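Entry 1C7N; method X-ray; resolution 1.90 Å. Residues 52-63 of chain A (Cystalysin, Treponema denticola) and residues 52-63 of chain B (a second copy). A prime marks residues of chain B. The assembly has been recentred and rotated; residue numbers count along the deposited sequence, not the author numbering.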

# COMPACT_ATOMS: atom_id res chain seq x y z
N GLY A 52 -4.38 18.47 -10.91
CA GLY A 52 -4.85 18.43 -9.54
C GLY A 52 -3.80 17.90 -8.59
O GLY A 52 -3.64 18.42 -7.49
N LEU A 53 -3.07 16.86 -9.00
CA LEU A 53 -2.03 16.28 -8.15
C LEU A 53 -0.87 17.26 -7.98
O LEU A 53 -0.30 17.38 -6.89
CB LEU A 53 -1.52 14.96 -8.75
CG LEU A 53 -2.53 13.81 -8.72
CD1 LEU A 53 -1.95 12.58 -9.41
CD2 LEU A 53 -2.89 13.49 -7.29
N LYS A 54 -0.52 17.96 -9.05
CA LYS A 54 0.55 18.94 -9.00
C LYS A 54 0.17 20.09 -8.07
O LYS A 54 0.99 20.58 -7.29
CB LYS A 54 0.86 19.45 -10.41
CG LYS A 54 1.52 18.39 -11.29
CD LYS A 54 1.35 18.69 -12.78
CE LYS A 54 1.98 20.01 -13.17
NZ LYS A 54 1.83 20.27 -14.63
N LYS A 55 -1.09 20.52 -8.14
CA LYS A 55 -1.57 21.59 -7.28
C LYS A 55 -1.47 21.14 -5.82
O LYS A 55 -1.03 21.89 -4.95
CB LYS A 55 -3.03 21.93 -7.61
CG LYS A 55 -3.70 22.85 -6.58
CD LYS A 55 -5.15 23.12 -6.96
CE LYS A 55 -5.84 24.00 -5.91
NZ LYS A 55 -7.29 24.17 -6.22
N TYR A 56 -1.88 19.89 -5.57
CA TYR A 56 -1.85 19.33 -4.22
C TYR A 56 -0.42 19.22 -3.69
O TYR A 56 -0.16 19.49 -2.52
CB TYR A 56 -2.50 17.95 -4.21
CG TYR A 56 -2.85 17.43 -2.83
CD1 TYR A 56 -2.47 16.16 -2.42
CD2 TYR A 56 -3.60 18.21 -1.94
CE1 TYR A 56 -2.82 15.66 -1.17
CE2 TYR A 56 -3.96 17.72 -0.69
CZ TYR A 56 -3.57 16.44 -0.31
OH TYR A 56 -3.94 15.94 0.91
N LEU A 57 0.51 18.82 -4.56
CA LEU A 57 1.90 18.68 -4.16
C LEU A 57 2.47 20.00 -3.66
O LEU A 57 3.36 20.02 -2.82
CB LEU A 57 2.74 18.14 -5.32
CG LEU A 57 2.60 16.63 -5.59
CD1 LEU A 57 3.31 16.25 -6.89
CD2 LEU A 57 3.19 15.86 -4.42
N ASP A 58 1.94 21.11 -4.18
CA ASP A 58 2.40 22.43 -3.77
C ASP A 58 1.80 22.88 -2.44
O ASP A 58 2.31 23.82 -1.83
CB ASP A 58 2.07 23.49 -4.84
CG ASP A 58 3.00 23.44 -6.03
OD1 ASP A 58 4.19 23.13 -5.85
OD2 ASP A 58 2.55 23.74 -7.16
N GLU A 59 0.74 22.22 -2.00
CA GLU A 59 0.06 22.59 -0.76
C GLU A 59 0.32 21.68 0.44
O GLU A 59 0.58 22.15 1.55
CB GLU A 59 -1.47 22.61 -0.96
CG GLU A 59 -1.99 23.23 -2.25
CD GLU A 59 -3.51 23.09 -2.38
OE1 GLU A 59 -4.03 21.98 -2.17
OE2 GLU A 59 -4.18 24.10 -2.71
N THR A 60 0.24 20.38 0.20
CA THR A 60 0.35 19.36 1.25
C THR A 60 1.71 18.93 1.78
O THR A 60 2.77 19.27 1.25
CB THR A 60 -0.40 18.09 0.80
OG1 THR A 60 -0.73 17.29 1.94
CG2 THR A 60 0.48 17.27 -0.14
N VAL A 61 1.65 18.16 2.87
CA VAL A 61 2.80 17.57 3.54
C VAL A 61 2.58 16.07 3.34
O VAL A 61 1.51 15.55 3.64
CB VAL A 61 2.79 17.90 5.05
CG1 VAL A 61 3.92 17.16 5.76
CG2 VAL A 61 2.95 19.41 5.27
N LEU A 62 3.57 15.38 2.81
CA LEU A 62 3.41 13.95 2.53
C LEU A 62 3.59 13.02 3.73
O LEU A 62 4.25 11.99 3.63
CB LEU A 62 4.36 13.56 1.40
CG LEU A 62 4.27 14.41 0.12
CD1 LEU A 62 5.42 14.07 -0.81
CD2 LEU A 62 2.93 14.19 -0.58
N GLY A 63 2.97 13.37 4.86
CA GLY A 63 3.09 12.56 6.06
C GLY A 63 2.05 11.47 6.21
O GLY A 63 1.43 11.05 5.23
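Chain B (52-63) GLKKYLDETVLG

Chain B repeats the backbone course of chain A. Residues 52′ to 57′ are helical, with phi from -68° to -61° and psi from -44° to -34°, and the helix continues from earlier in the chain; Tyr56′ N to Gly52′ O (2.9 Å) and Leu57′ N to Leu53′ O (3.0 Å) are among its hydrogen bonds from the N of one residue to the O four residues earlier. By Val61′ (phi/psi -115/127) the backbone is extended. The two helices run antiparallel: their N-to-C directions differ by 176° and their axes approach to 9.7 Å. The register centres on Lys54 and Lys54′, whose CA atoms lie 5.4 Å apart, so each contact tends to recur with the chains exchanged.

The apolar contacts are built from leucines whose CA-to-CB bonds point toward the other stretch. Leu57′ CD1 meets Leu57 CD1 at 3.7 Å and Leu53 CB at 3.8 Å; in return Leu57 CD1 lies 3.8 Å from Leu53′ CB. From the loop, Leu62′ CD1 reaches Leu53 CD1 at 4.1 Å, and Leu53′ CD1 is 4.3 Å from Leu62 CD1. All six leucines adopt the m,t rotamer.

The lysines combine aliphatic packing with charge pairing. Lys54′ CG is 4.1 Å from Lys54 CG and 3.9 Å from Leu57 CD1, while its ammonium group makes a salt bridge to Asp58, with Lys54′ NZ to Asp58 OD1 at 3.0 Å and a weak hydrogen bond from Lys54′ NZ to Asp58 OD2 at 3.4 Å. The reciprocal salt bridge joins Lys54 NZ to Asp58′ OD1 at 2.9 Å. The lysines differ at chi3, 61° in Lys54 and -69° in Lys54′.

One water reinforces the second bridge, accepting from Lys54 NZ and donating to Asp58′ OD2, both at 2.8 Å. Together the stretches bury 462 Å², summed over both sides.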

# COMPACT_ATOMS: atom_id res chain seq x y z
N GLY B 52 10.46 17.54 -8.54
CA GLY B 52 10.72 16.30 -9.24
C GLY B 52 9.47 15.47 -9.46
O GLY B 52 9.26 14.91 -10.53
N LEU B 53 8.61 15.38 -8.45
CA LEU B 53 7.38 14.62 -8.58
C LEU B 53 6.42 15.28 -9.57
O LEU B 53 5.75 14.59 -10.34
CB LEU B 53 6.70 14.46 -7.22
CG LEU B 53 7.45 13.58 -6.22
CD1 LEU B 53 6.78 13.67 -4.85
CD2 LEU B 53 7.48 12.14 -6.73
N LYS B 54 6.36 16.61 -9.57
CA LYS B 54 5.49 17.32 -10.50
C LYS B 54 5.96 17.04 -11.93
O LYS B 54 5.16 16.76 -12.82
CB LYS B 54 5.52 18.83 -10.23
CG LYS B 54 4.78 19.25 -8.96
CD LYS B 54 4.52 20.75 -8.89
CE LYS B 54 5.80 21.53 -8.70
NZ LYS B 54 5.55 22.99 -8.55
N LYS B 55 7.27 17.09 -12.13
CA LYS B 55 7.87 16.84 -13.43
C LYS B 55 7.57 15.41 -13.89
O LYS B 55 7.20 15.18 -15.05
CB LYS B 55 9.38 17.05 -13.36
CG LYS B 55 10.09 16.78 -14.68
CD LYS B 55 11.60 16.91 -14.55
CE LYS B 55 12.27 16.60 -15.88
NZ LYS B 55 13.75 16.58 -15.76
N TYR B 56 7.72 14.46 -12.97
CA TYR B 56 7.48 13.06 -13.27
C TYR B 56 6.02 12.85 -13.71
O TYR B 56 5.74 12.04 -14.60
CB TYR B 56 7.78 12.20 -12.04
CG TYR B 56 7.79 10.72 -12.33
CD1 TYR B 56 7.01 9.84 -11.58
CD2 TYR B 56 8.59 10.19 -13.33
CE1 TYR B 56 7.03 8.46 -11.83
CE2 TYR B 56 8.62 8.82 -13.59
CZ TYR B 56 7.84 7.96 -12.84
OH TYR B 56 7.87 6.61 -13.09
N LEU B 57 5.10 13.58 -13.08
CA LEU B 57 3.69 13.47 -13.40
C LEU B 57 3.36 13.90 -14.83
O LEU B 57 2.46 13.33 -15.45
CB LEU B 57 2.86 14.30 -12.41
CG LEU B 57 2.77 13.69 -11.01
CD1 LEU B 57 2.08 14.65 -10.05
CD2 LEU B 57 2.03 12.36 -11.08
N ASP B 58 4.09 14.88 -15.34
CA ASP B 58 3.86 15.35 -16.71
C ASP B 58 4.34 14.33 -17.73
O ASP B 58 3.92 14.36 -18.88
CB ASP B 58 4.62 16.65 -16.99
CG ASP B 58 4.10 17.83 -16.20
OD1 ASP B 58 2.87 18.07 -16.20
OD2 ASP B 58 4.93 18.53 -15.58
N GLU B 59 5.20 13.41 -17.30
CA GLU B 59 5.77 12.42 -18.21
C GLU B 59 5.35 10.96 -18.06
O GLU B 59 5.61 10.15 -18.95
CB GLU B 59 7.30 12.49 -18.13
CG GLU B 59 7.89 13.79 -18.68
CD GLU B 59 8.84 14.46 -17.71
OE1 GLU B 59 9.78 13.79 -17.22
OE2 GLU B 59 8.66 15.67 -17.44
N THR B 60 4.70 10.61 -16.96
CA THR B 60 4.34 9.22 -16.73
C THR B 60 2.86 8.86 -16.84
O THR B 60 1.99 9.73 -16.92
CB THR B 60 4.81 8.76 -15.35
OG1 THR B 60 6.03 9.44 -15.03
CG2 THR B 60 5.06 7.26 -15.32
N VAL B 61 2.60 7.55 -16.84
CA VAL B 61 1.27 6.98 -16.87
C VAL B 61 1.16 6.27 -15.52
O VAL B 61 2.03 5.46 -15.18
CB VAL B 61 1.13 5.96 -18.02
CG1 VAL B 61 -0.16 5.16 -17.86
CG2 VAL B 61 1.13 6.69 -19.35
N LEU B 62 0.11 6.56 -14.76
CA LEU B 62 -0.04 5.98 -13.43
C LEU B 62 -0.56 4.54 -13.36
O LEU B 62 -1.40 4.22 -12.52
CB LEU B 62 -0.93 6.90 -12.57
CG LEU B 62 -0.42 8.34 -12.49
CD1 LEU B 62 -1.43 9.23 -11.76
CD2 LEU B 62 0.93 8.37 -11.78
N GLY B 63 -0.03 3.67 -14.23
CA GLY B 63 -0.46 2.28 -14.25
C GLY B 63 0.36 1.37 -13.34
O GLY B 63 1.08 1.85 -12.47
O HOH W 1 4.50 21.10 -14.57